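Genome packaging NTPase B204 (Sulfolobus turreted icosahedral virus 2, PDB 4KFU) probably hydrolyses ATP, as a P-loop NTPase of the FtsK-HerA superfamily, to power the packaging of viral DNA into the capsid. Local coordinates at residues T97-I102 / G132-T137; I6-G11 / K149-I154. All blocks are in the same frame, centred on the assembly; numbering follows the deposited sequence.

In the fold
Both interactions are parallel strand pairings in one mixed sheet, and their centres lie 10 Å apart. Strand 131-137 of interaction 1 is the direct neighbour of strand 6-10 of interaction 2: Leu133 O lies 2.8 Å from Val7 N, a probable backbone hydrogen bond. Interaction 1, near the centre of the chain, buries all its touching residues and relies on main-chain bonds and aliphatic side chains. Interaction 2, somewhat farther out, is mostly buried but adds a carboxylate, Asp152, where helix 145-150 gives way to strand 153-156. Sequence separation differs as well: 29 residues lie between the segments of interaction 1 and 137 between those of interaction 2.

Interaction 1 (T97-I102 / G132-T137)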
# COMPACT_ATOMS: atom_id res chain seq x y z
N THR A 97 16.31 -5.09 -1.62
CA THR A 97 14.90 -5.09 -1.20
C THR A 97 14.23 -3.72 -1.35
O THR A 97 14.70 -2.71 -0.82
CB THR A 97 14.71 -5.63 0.23
OG1 THR A 97 15.30 -6.93 0.33
CG2 THR A 97 13.22 -5.75 0.56
N THR A 98 13.13 -3.70 -2.10
CA THR A 98 12.46 -2.46 -2.47
C THR A 98 10.99 -2.52 -2.03
O THR A 98 10.38 -3.58 -2.04
CB THR A 98 12.52 -2.27 -4.01
OG1 THR A 98 13.89 -2.12 -4.42
CG2 THR A 98 11.72 -1.06 -4.47
N VAL A 99 10.44 -1.38 -1.62
CA VAL A 99 9.01 -1.30 -1.38
C VAL A 99 8.23 -0.71 -2.57
O VAL A 99 8.50 0.41 -3.02
CB VAL A 99 8.69 -0.49 -0.12
CG1 VAL A 99 7.21 -0.49 0.11
CG2 VAL A 99 9.43 -1.09 1.07
N LEU A 100 7.29 -1.50 -3.09
CA LEU A 100 6.37 -1.01 -4.11
C LEU A 100 5.15 -0.38 -3.42
O LEU A 100 4.38 -1.09 -2.76
CB LEU A 100 5.93 -2.16 -5.02
CG LEU A 100 4.94 -1.80 -6.13
CD1 LEU A 100 5.48 -0.64 -7.01
CD2 LEU A 100 4.56 -3.03 -7.00
N ILE A 101 4.99 0.93 -3.57
CA ILE A 101 3.90 1.68 -2.96
C ILE A 101 2.79 1.97 -3.95
O ILE A 101 3.00 2.59 -5.00
CB ILE A 101 4.40 3.02 -2.39
CG1 ILE A 101 5.62 2.80 -1.50
CG2 ILE A 101 3.27 3.74 -1.63
CD1 ILE A 101 6.10 4.07 -0.77
N ILE A 102 1.59 1.51 -3.61
CA ILE A 102 0.45 1.62 -4.51
C ILE A 102 -0.68 2.37 -3.83
O ILE A 102 -1.45 1.79 -3.06
CB ILE A 102 -0.06 0.24 -4.96
CG1 ILE A 102 1.12 -0.62 -5.41
CG2 ILE A 102 -1.08 0.37 -6.11
CD1 ILE A 102 0.70 -1.84 -6.17
N GLY A 132 8.66 -5.45 -0.92
CA GLY A 132 7.60 -5.19 0.03
C GLY A 132 6.49 -4.45 -0.70
O GLY A 132 6.68 -3.96 -1.82
N LEU A 133 5.31 -4.38 -0.08
CA LEU A 133 4.18 -3.68 -0.66
C LEU A 133 3.56 -2.78 0.38
O LEU A 133 3.38 -3.19 1.54
CB LEU A 133 3.10 -4.66 -1.11
CG LEU A 133 3.15 -5.58 -2.31
CD1 LEU A 133 1.80 -6.26 -2.40
CD2 LEU A 133 3.42 -4.79 -3.60
N ILE A 134 3.23 -1.57 -0.03
CA ILE A 134 2.30 -0.74 0.74
C ILE A 134 1.09 -0.50 -0.13
O ILE A 134 1.20 0.06 -1.23
CB ILE A 134 2.92 0.58 1.17
CG1 ILE A 134 4.13 0.31 2.07
CG2 ILE A 134 1.88 1.39 1.97
CD1 ILE A 134 4.90 1.52 2.45
N LEU A 135 -0.07 -0.96 0.34
CA LEU A 135 -1.30 -0.83 -0.42
C LEU A 135 -2.26 0.06 0.36
O LEU A 135 -2.42 -0.09 1.57
CB LEU A 135 -1.97 -2.18 -0.65
CG LEU A 135 -1.15 -3.24 -1.39
CD1 LEU A 135 -1.97 -4.51 -1.53
CD2 LEU A 135 -0.70 -2.73 -2.76
N SER A 136 -2.91 0.98 -0.35
CA SER A 136 -3.77 1.95 0.30
C SER A 136 -5.13 1.98 -0.38
O SER A 136 -5.21 1.97 -1.62
CB SER A 136 -3.11 3.33 0.21
OG SER A 136 -4.01 4.36 0.53
N THR A 137 -6.20 2.03 0.41
CA THR A 137 -7.55 2.13 -0.15
C THR A 137 -8.49 2.84 0.79
O THR A 137 -8.15 3.05 1.96
CB THR A 137 -8.13 0.75 -0.49
OG1 THR A 137 -9.19 0.91 -1.45
CG2 THR A 137 -8.65 0.04 0.77
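Strands 98-102 and 132-137 run parallel; the axes of these short segments approach to 4.4 Å and are inclined by 18°, with Val99, Leu100, Ile101 and Ile102 level with Gly132, Leu133, Ile134 and Leu135. Five backbone hydrogen bonds join them; the straightest, Ile102 N to Ile134 O (2.8 Å), has an N-H...O angle of 171° and lies nearly along the C=O axis. On the face carrying Val99, Ile101 and Ile134, Val99 CG1 is anti to its backbone N (chi1 -177°) and meets Ile134 CG1 at 3.7 Å, the two side chains crossing at a slant. Gly132, level with Val99, adds no side chain here; helix 17-31 covers this face through Leu29, Ile26 and Phe25. On the other face Leu100 and Leu133 lie side by side and point the same way, Leu100 CB being 3.9 Å from Leu133 CD2. Ile102 and Leu135 repeat that arrangement: Leu135 CD2 touches CB, CG1 and CD1 of Ile102, each at 3.8 Å. Helix 78-95 packs on Leu100 and Ile102. Ser136, whose N makes the last bond, to Ile102 O, also pairs its OG with Asp103 OD1 and touches Lys17. The pairing closes a beta-alpha-beta unit with helix 117-124, characteristic of the central parallel sheet of P-loop NTPases.

Interaction 2 (I6-G11 / K149-I154); sequences IVVLVG and KQADLI
Ile6 and Asp152 meet through a carboxylate-to-backbone bond: Ile6 N donates to Asp152 OD2 over 2.8 Å, almost straight at 173°, using the oxygen's anti lone pair. Asp152 CG stands anti to its own carbonyl carbon and beside the backbone N (chi1 -61°), and the acid group beyond it reaches the start of strand 6-10. Asp152 N donates to Ile6 O at 2.8 Å, in the carbonyl plane and on a lone pair. Leu153 N also binds Ile6 O, at 3.1 Å, so two successive amides grip one oxygen. Parallel pairing follows, with Val7 level with Leu153 and Val8 with Ile154, and Val8 N donating to Leu153 O.

Val7 and Leu153 lie side by side and point the same way, Val7 CG2 approaching Leu153 CB at 4.1 Å. On the face of Val8 and Ile154, Val8 CG2, anti to its carbonyl carbon, rests 3.8 Å from the methyl CB of Ala151. Ile6 brings CG2 to 3.9 Å from Ala151 CA, while its CD1 sits 3.7 Å from Gln150 O. Tyr148 of helix 145-150 touches both Val8 and Ile154.

Asp152 OD1 forms a salt bridge with Arg127 and accepts a hydrogen bond from Asn194. Asp5 OD1 comes close to Asp152 OD2, a like-charge approach that might raise the pKa of either acid, whereas Arg127 and the Ile6 amide may favour the ionised form of Asp152. The bonds to both oxygens restrict the carboxylate's rotation and tie the helix-to-strand turn to the beginning of the strand that leads into the P-loop.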
# COMPACT_ATOMS: atom_id res chain seq x y z
N ILE A 6 4.13 -6.87 3.69
CA ILE A 6 2.98 -6.33 2.99
C ILE A 6 2.21 -5.49 4.02
O ILE A 6 1.79 -6.00 5.08
CB ILE A 6 2.08 -7.42 2.41
CG1 ILE A 6 2.83 -8.17 1.29
CG2 ILE A 6 0.80 -6.81 1.86
CD1 ILE A 6 2.16 -9.45 0.80
N VAL A 7 2.06 -4.20 3.74
CA VAL A 7 1.35 -3.29 4.62
C VAL A 7 0.14 -2.75 3.88
O VAL A 7 0.24 -2.31 2.73
CB VAL A 7 2.24 -2.12 5.07
CG1 VAL A 7 1.45 -1.16 5.95
CG2 VAL A 7 3.45 -2.63 5.81
N VAL A 8 -1.01 -2.78 4.55
CA VAL A 8 -2.24 -2.30 3.93
C VAL A 8 -2.82 -1.17 4.77
O VAL A 8 -3.02 -1.32 5.98
CB VAL A 8 -3.26 -3.44 3.78
CG1 VAL A 8 -4.53 -2.92 3.11
CG2 VAL A 8 -2.64 -4.59 2.96
N LEU A 9 -3.05 -0.03 4.12
CA LEU A 9 -3.65 1.11 4.81
C LEU A 9 -5.08 1.31 4.33
O LEU A 9 -5.34 1.40 3.12
CB LEU A 9 -2.85 2.38 4.55
CG LEU A 9 -1.33 2.31 4.58
CD1 LEU A 9 -0.79 3.69 4.23
CD2 LEU A 9 -0.84 1.87 5.95
N VAL A 10 -6.01 1.41 5.28
CA VAL A 10 -7.41 1.62 4.95
C VAL A 10 -7.92 2.86 5.66
O VAL A 10 -7.79 2.98 6.88
CB VAL A 10 -8.28 0.44 5.39
CG1 VAL A 10 -9.73 0.67 4.94
CG2 VAL A 10 -7.71 -0.87 4.83
N GLY A 11 -8.50 3.78 4.90
CA GLY A 11 -9.01 4.99 5.52
C GLY A 11 -9.82 5.84 4.57
O GLY A 11 -9.47 5.95 3.39
N LYS A 149 -5.72 -11.27 4.14
CA LYS A 149 -5.21 -12.53 4.65
C LYS A 149 -3.69 -12.66 4.45
O LYS A 149 -2.99 -13.30 5.24
CB LYS A 149 -5.91 -13.71 3.99
CG LYS A 149 -7.44 -13.68 4.09
CD LYS A 149 -7.93 -13.53 5.53
CE LYS A 149 -7.52 -14.71 6.37
NZ LYS A 149 -8.62 -15.13 7.30
N GLN A 150 -3.18 -12.03 3.40
CA GLN A 150 -1.75 -12.12 3.08
C GLN A 150 -0.91 -10.99 3.67
O GLN A 150 0.33 -11.04 3.63
CB GLN A 150 -1.56 -12.15 1.55
CG GLN A 150 -2.08 -13.40 0.89
CD GLN A 150 -1.50 -14.67 1.50
OE1 GLN A 150 -2.23 -15.50 2.03
NE2 GLN A 150 -0.18 -14.81 1.42
N ALA A 151 -1.56 -9.96 4.19
CA ALA A 151 -0.83 -8.82 4.74
C ALA A 151 -0.03 -9.20 5.99
O ALA A 151 -0.34 -10.20 6.65
CB ALA A 151 -1.80 -7.69 5.05
N ASP A 152 1.00 -8.42 6.31
CA ASP A 152 1.71 -8.57 7.58
C ASP A 152 1.22 -7.53 8.58
O ASP A 152 1.18 -7.77 9.78
CB ASP A 152 3.22 -8.41 7.38
CG ASP A 152 3.79 -9.45 6.46
OD1 ASP A 152 3.97 -10.60 6.91
OD2 ASP A 152 4.03 -9.12 5.27
N LEU A 153 0.86 -6.36 8.05
CA LEU A 153 0.38 -5.24 8.85
C LEU A 153 -0.83 -4.62 8.19
O LEU A 153 -0.82 -4.35 6.98
CB LEU A 153 1.46 -4.17 8.99
CG LEU A 153 2.65 -4.48 9.90
CD1 LEU A 153 3.55 -3.26 10.03
CD2 LEU A 153 2.19 -4.93 11.28
N ILE A 154 -1.89 -4.39 8.95
CA ILE A 154 -3.05 -3.69 8.42
C ILE A 154 -3.32 -2.48 9.30
O ILE A 154 -3.49 -2.60 10.52
CB ILE A 154 -4.30 -4.60 8.35
CG1 ILE A 154 -3.99 -5.88 7.57
CG2 ILE A 154 -5.45 -3.87 7.71
CD1 ILE A 154 -5.10 -6.94 7.68